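PDB 6Y1W: putative tryptophan halogenase from Xanthomonas campestris pv. campestris, which is probably a flavin-dependent halogenase that uses FAD to install halogen on an aromatic substrate, as its tryptophan halogenase relatives do. Local coordinates for residues S12-R17 against P366-P371; G200-L205 against K331-L336. All blocks are in the same frame, centred on the assembly; numbering follows the deposited sequence.

In the fold
Both contacts lie far from the centre of the chain, near the start of strand 217-220 in the mixed sheet of the probable FAD-binding, Rossmann-type fold, with centres about 13 Å apart. Both are partly buried, interaction 2 having the larger buried share. Interaction 1 joins two irregular segments, the lead-in to strand 18-22 and the connection between helices 350-363 and 371-397; its chemistry is mixed, with one arginine bonded to a backbone oxygen at the outside, a second making only a weak bond, valines within, two waters, and the second subunit close by. Interaction 2 ties strand 202-207 to strand 333-335 through a buried asparagine. They meet at I369, whose CD1 lies 3.6 Å from CB of N332.

Interaction 1 (S12-R17 against P366-P371); sequences SQRLVR and PQVIDP
R14 reaches across the segment 366-371 with its guanidinium laid over V368, CG2 of the valine standing 3.6 Å above the plane and offset toward its rim. The arginine chain bends at chi3 (66°), which brings NE round toward the valine. R14 NH2 gives a hydrogen bond of 2.8 Å to the carbonyl O of I369, with the acceptor tilted out of the guanidinium plane. D370 OD1 lies at the same edge, a long salt-bridge partner; its other oxygen, OD2, caps V372 N at the start of helix 371-397. An arginine suits this place because its aliphatic part and flat face can rest on V368 while its rim meets oxygens.

Deeper in, the V16 amide donates to Q367 O at 2.9 Å, and L15 CA adds a C-H contact to that oxygen. V16 CG2, anti to the carbonyl carbon, packs against CG of P366 and, at 3.9 Å, CG1 of I369, whose side chain it crosses at about a right angle. L15 CD2 touches CG1 of V368. At the other end R17 NH1 makes a weak bond to Q367 OE1, the guanidinium and amide planes standing 82° apart, while Q367 NE2 is held by D464 and H459 of the second subunit. One water bridges R14 O and I369 N; another joins V16 O to P366 O.

V16 and I369 both rest on L217, and R17 pairs with Q44, placing this junction of loops at the ends where strands 18-22, 44-49 and 217-220 begin, beside the N-terminus of helix 371-397.

Interaction 2 (G200-L205 against K331-L336); sequences GDIAAL and KNCVAL
N332 turns its side-chain amide onto the backbone of I202 and binds it twice. N332 OD1 accepts from I202 N at 2.8 Å, and its ND2 donates to I202 O at 2.9 Å, the latter bond fairly straight (161°) and on a carbonyl lone pair in plane. Asparagine fits because one short side chain offers both acceptor and donor to the N-H and C=O of one residue. Its chi1 of 65° sets CG between the backbone N and the carbonyl carbon, and a further bond from ND2 to D216 O helps fix the buried amide. Beside it I202 extends CD1 to 3.8 Å from CB of C333, and both side chains also pack on L228 of helix 227-232.

The two strands belong to the mixed sheet of the probable Rossmann-type FAD-binding fold, in whose order 184-195, 44-49, 18-22 and 217-220 lie between 202-207 and 333-335. N332 and V334 both pair with F218 of strand 217-220, whose side chain touches I202. A203 and A204 both face Q194 in a classic beta bulge.

The outer side is looser and partly exposed. The D201 carboxylate stacks on the N332 amide, planes 30° apart, and its OD1 approaches CB of K331 at 3.5 Å. K331 NZ stays 5.0 Å from D201 OD1, too far for a salt bridge, though the opposite charges may still attract weakly, while the lysine's CD rests against G200 O. At G200 phi is positive, and a CB would collide with the carbonyl O of S199, which alone calls for glycine; K331 CE also lies close.

Interaction 1 (S12-R17 against P366-P371)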
loop_
_atom_site.group_PDB
_atom_site.type_symbol
_atom_site.label_atom_id
_atom_site.label_comp_id
_atom_site.label_asym_id
_atom_site.label_seq_id
_atom_site.Cartn_x
_atom_site.Cartn_y
_atom_site.Cartn_z
ATOM N N SER A 12 32.299 -3.299 -17.936
ATOM C CA SER A 12 32.006 -4.729 -18.016
ATOM C C SER A 12 32.320 -5.440 -16.705
ATOM O O SER A 12 31.629 -6.403 -16.340
ATOM C CB SER A 12 32.784 -5.369 -19.172
ATOM O OG SER A 12 34.160 -5.024 -19.136
ATOM N N GLN A 13 33.344 -4.971 -15.980
ATOM C CA GLN A 13 33.673 -5.510 -14.663
ATOM C C GLN A 13 32.564 -5.283 -13.642
ATOM O O GLN A 13 32.583 -5.900 -12.571
ATOM C CB GLN A 13 34.981 -4.892 -14.161
ATOM C CG GLN A 13 36.210 -5.682 -14.572
ATOM C CD GLN A 13 36.101 -7.146 -14.181
ATOM O OE1 GLN A 13 36.168 -7.493 -12.998
ATOM N NE2 GLN A 13 35.913 -8.013 -15.175
ATOM N N ARG A 14 31.597 -4.424 -13.952
ATOM C CA ARG A 14 30.495 -4.185 -13.046
ATOM C C ARG A 14 29.394 -5.241 -13.145
ATOM O O ARG A 14 28.550 -5.291 -12.250
ATOM C CB ARG A 14 29.894 -2.800 -13.308
ATOM C CG ARG A 14 30.846 -1.614 -13.086
ATOM C CD ARG A 14 30.118 -0.289 -13.305
ATOM N NE ARG A 14 29.074 -0.026 -12.307
ATOM C CZ ARG A 14 28.015 0.756 -12.528
ATOM N NH1 ARG A 14 27.858 1.337 -13.712
ATOM N NH2 ARG A 14 27.106 0.958 -11.571
ATOM N N LEU A 15 29.353 -6.067 -14.193
ATOM C CA LEU A 15 28.228 -6.991 -14.335
ATOM C C LEU A 15 28.224 -8.016 -13.203
ATOM O O LEU A 15 29.259 -8.600 -12.880
ATOM C CB LEU A 15 28.287 -7.703 -15.679
ATOM C CG LEU A 15 27.990 -6.783 -16.848
ATOM C CD1 LEU A 15 28.416 -7.462 -18.153
ATOM C CD2 LEU A 15 26.512 -6.412 -16.874
ATOM N N VAL A 16 27.056 -8.237 -12.594
ATOM C CA VAL A 16 26.937 -9.175 -11.482
ATOM C C VAL A 16 26.692 -10.567 -12.053
ATOM O O VAL A 16 25.621 -10.837 -12.600
ATOM C CB VAL A 16 25.816 -8.761 -10.523
ATOM C CG1 VAL A 16 25.676 -9.817 -9.446
ATOM C CG2 VAL A 16 26.172 -7.364 -9.909
ATOM N N ARG A 17 27.710 -11.445 -11.953
ATOM C CA ARG A 17 27.625 -12.812 -12.441
ATOM C C ARG A 17 27.896 -13.852 -11.386
ATOM O O ARG A 17 27.554 -15.017 -11.604
ATOM C CB ARG A 17 28.631 -13.040 -13.592
ATOM C CG ARG A 17 28.237 -12.351 -14.876
ATOM C CD ARG A 17 26.933 -12.903 -15.461
ATOM N NE ARG A 17 25.836 -11.945 -15.309
ATOM C CZ ARG A 17 25.602 -10.927 -16.137
ATOM N NH1 ARG A 17 24.590 -10.100 -15.898
ATOM N NH2 ARG A 17 26.377 -10.730 -17.198
ATOM N N PRO A 366 20.461 -6.751 -9.448
ATOM C CA PRO A 366 21.311 -5.875 -10.271
ATOM C C PRO A 366 21.822 -6.606 -11.510
ATOM O O PRO A 366 22.275 -7.758 -11.433
ATOM C CB PRO A 366 22.479 -5.527 -9.333
ATOM C CG PRO A 366 22.544 -6.750 -8.361
ATOM C CD PRO A 366 21.069 -7.063 -8.137
ATOM N N GLN A 367 21.722 -5.931 -12.658
ATOM C CA GLN A 367 22.714 -6.168 -13.713
ATOM C C GLN A 367 24.056 -5.593 -13.291
ATOM O O GLN A 367 25.098 -6.258 -13.385
ATOM C CB GLN A 367 22.287 -5.522 -15.029
ATOM C CG GLN A 367 20.984 -5.968 -15.565
ATOM C CD GLN A 367 21.097 -7.191 -16.460
ATOM O OE1 GLN A 367 22.154 -7.891 -16.495
ATOM N NE2 GLN A 367 20.006 -7.481 -17.173
ATOM N N VAL A 368 24.059 -4.334 -12.877
ATOM C CA VAL A 368 25.206 -3.681 -12.257
ATOM C C VAL A 368 24.680 -3.061 -10.976
ATOM O O VAL A 368 23.494 -2.735 -10.887
ATOM C CB VAL A 368 25.861 -2.589 -13.155
ATOM C CG1 VAL A 368 26.349 -3.184 -14.488
ATOM C CG2 VAL A 368 24.893 -1.398 -13.373
ATOM N N ILE A 369 25.533 -2.981 -9.960
ATOM C CA ILE A 369 25.112 -2.408 -8.681
ATOM C C ILE A 369 25.175 -0.895 -8.804
ATOM O O ILE A 369 26.161 -0.350 -9.307
ATOM C CB ILE A 369 25.980 -2.938 -7.531
ATOM C CG1 ILE A 369 25.742 -4.447 -7.384
ATOM C CG2 ILE A 369 25.600 -2.258 -6.200
ATOM C CD1 ILE A 369 26.787 -5.161 -6.562
ATOM N N ASP A 370 24.103 -0.216 -8.397
ATOM C CA ASP A 370 24.020 1.248 -8.520
ATOM C C ASP A 370 23.476 1.862 -7.236
ATOM O O ASP A 370 22.549 1.304 -6.634
ATOM C CB ASP A 370 23.101 1.649 -9.666
ATOM C CG ASP A 370 23.203 3.125 -9.982
ATOM O OD1 ASP A 370 24.122 3.474 -10.768
ATOM O OD2 ASP A 370 22.399 3.934 -9.440
ATOM N N PRO A 371 23.986 3.020 -6.827
ATOM C CA PRO A 371 23.456 3.669 -5.613
ATOM C C PRO A 371 21.961 3.906 -5.601
ATOM O O PRO A 371 21.385 3.899 -4.502
ATOM C CB PRO A 371 24.209 5.005 -5.571
ATOM C CG PRO A 371 25.476 4.744 -6.259
ATOM C CD PRO A 371 25.194 3.699 -7.327
HETATM O O HOH W 1 28.180 -3.917 -10.102
HETATM O O HOH W 2 22.905 -10.119 -12.772
#

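Interaction 2 (G200-L205 against K331-L336)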
loop_
_atom_site.group_PDB
_atom_site.type_symbol
_atom_site.label_atom_id
_atom_site.label_comp_id
_atom_site.label_asym_id
_atom_site.label_seq_id
_atom_site.Cartn_x
_atom_site.Cartn_y
_atom_site.Cartn_z
ATOM N N GLY A 200 36.378 -0.098 -1.729
ATOM C CA GLY A 200 35.892 -0.675 -0.502
ATOM C C GLY A 200 34.940 -1.837 -0.696
ATOM O O GLY A 200 34.553 -2.458 0.298
ATOM N N ASP A 201 34.573 -2.171 -1.934
ATOM C CA ASP A 201 33.679 -3.317 -2.137
ATOM C C ASP A 201 34.319 -4.595 -1.622
ATOM O O ASP A 201 35.543 -4.733 -1.581
ATOM C CB ASP A 201 33.348 -3.519 -3.615
ATOM C CG ASP A 201 32.538 -2.417 -4.186
ATOM O OD1 ASP A 201 32.118 -1.518 -3.437
ATOM O OD2 ASP A 201 32.349 -2.432 -5.415
ATOM N N ILE A 202 33.479 -5.558 -1.230
ATOM C CA ILE A 202 34.016 -6.875 -0.920
ATOM C C ILE A 202 34.527 -7.521 -2.206
ATOM O O ILE A 202 33.841 -7.525 -3.234
ATOM C CB ILE A 202 32.955 -7.757 -0.258
ATOM C CG1 ILE A 202 32.440 -7.071 1.002
ATOM C CG2 ILE A 202 33.547 -9.162 0.014
ATOM C CD1 ILE A 202 31.358 -7.820 1.691
ATOM N N ALA A 203 35.733 -8.086 -2.152
ATOM C CA ALA A 203 36.320 -8.764 -3.308
ATOM C C ALA A 203 36.270 -10.287 -3.219
ATOM O O ALA A 203 36.030 -10.953 -4.233
ATOM C CB ALA A 203 37.778 -8.323 -3.495
ATOM N N ALA A 204 36.488 -10.862 -2.038
ATOM C CA ALA A 204 36.556 -12.310 -1.920
ATOM C C ALA A 204 36.500 -12.689 -0.456
ATOM O O ALA A 204 36.842 -11.890 0.421
ATOM C CB ALA A 204 37.844 -12.876 -2.542
ATOM N N LEU A 205 36.103 -13.930 -0.206
ATOM C CA LEU A 205 36.268 -14.524 1.109
ATOM C C LEU A 205 37.474 -15.451 1.062
ATOM O O LEU A 205 37.792 -16.030 0.013
ATOM C CB LEU A 205 35.040 -15.325 1.549
ATOM C CG LEU A 205 33.690 -14.628 1.370
ATOM C CD1 LEU A 205 32.602 -15.624 1.735
ATOM C CD2 LEU A 205 33.570 -13.345 2.213
ATOM N N LYS A 331 27.340 -1.039 -0.378
ATOM C CA LYS A 331 28.248 -1.401 -1.470
ATOM C C LYS A 331 27.721 -2.670 -2.147
ATOM O O LYS A 331 26.597 -2.666 -2.629
ATOM C CB LYS A 331 29.677 -1.577 -0.966
ATOM C CG LYS A 331 30.230 -0.312 -0.222
ATOM C CD LYS A 331 31.753 -0.324 -0.077
ATOM C CE LYS A 331 32.267 1.006 0.506
ATOM N NZ LYS A 331 31.513 2.120 -0.094
ATOM N N ASN A 332 28.517 -3.736 -2.217
ATOM C CA ASN A 332 28.072 -4.961 -2.886
ATOM C C ASN A 332 27.719 -6.072 -1.897
ATOM O O ASN A 332 27.878 -7.257 -2.203
ATOM C CB ASN A 332 29.115 -5.465 -3.895
ATOM C CG ASN A 332 30.425 -5.916 -3.238
ATOM O OD1 ASN A 332 30.796 -5.470 -2.158
ATOM N ND2 ASN A 332 31.114 -6.835 -3.884
ATOM N N CYS A 333 27.194 -5.694 -0.735
ATOM C CA CYS A 333 26.821 -6.625 0.320
ATOM C C CYS A 333 25.375 -6.379 0.757
ATOM O O CYS A 333 24.988 -5.240 1.032
ATOM C CB CYS A 333 27.764 -6.458 1.521
ATOM S SG CYS A 333 27.347 -7.545 2.912
ATOM N N VAL A 334 24.567 -7.441 0.781
ATOM C CA VAL A 334 23.192 -7.366 1.298
ATOM C C VAL A 334 23.123 -8.251 2.528
ATOM O O VAL A 334 23.402 -9.461 2.447
ATOM C CB VAL A 334 22.153 -7.795 0.242
ATOM C CG1 VAL A 334 20.759 -7.755 0.830
ATOM C CG2 VAL A 334 22.199 -6.879 -0.994
ATOM N N ALA A 335 22.742 -7.661 3.676
ATOM C CA ALA A 335 22.559 -8.475 4.881
ATOM C C ALA A 335 21.145 -9.040 4.958
ATOM O O ALA A 335 20.169 -8.366 4.621
ATOM C CB ALA A 335 22.852 -7.652 6.146
ATOM N N LEU A 336 21.042 -10.289 5.439
ATOM C CA LEU A 336 19.752 -10.950 5.642
ATOM C C LEU A 336 19.697 -11.613 7.011
ATOM O O LEU A 336 20.723 -12.002 7.566
ATOM C CB LEU A 336 19.548 -12.029 4.565
ATOM C CG LEU A 336 19.521 -11.560 3.128
ATOM C CD1 LEU A 336 19.634 -12.755 2.160
ATOM C CD2 LEU A 336 18.205 -10.763 2.846
#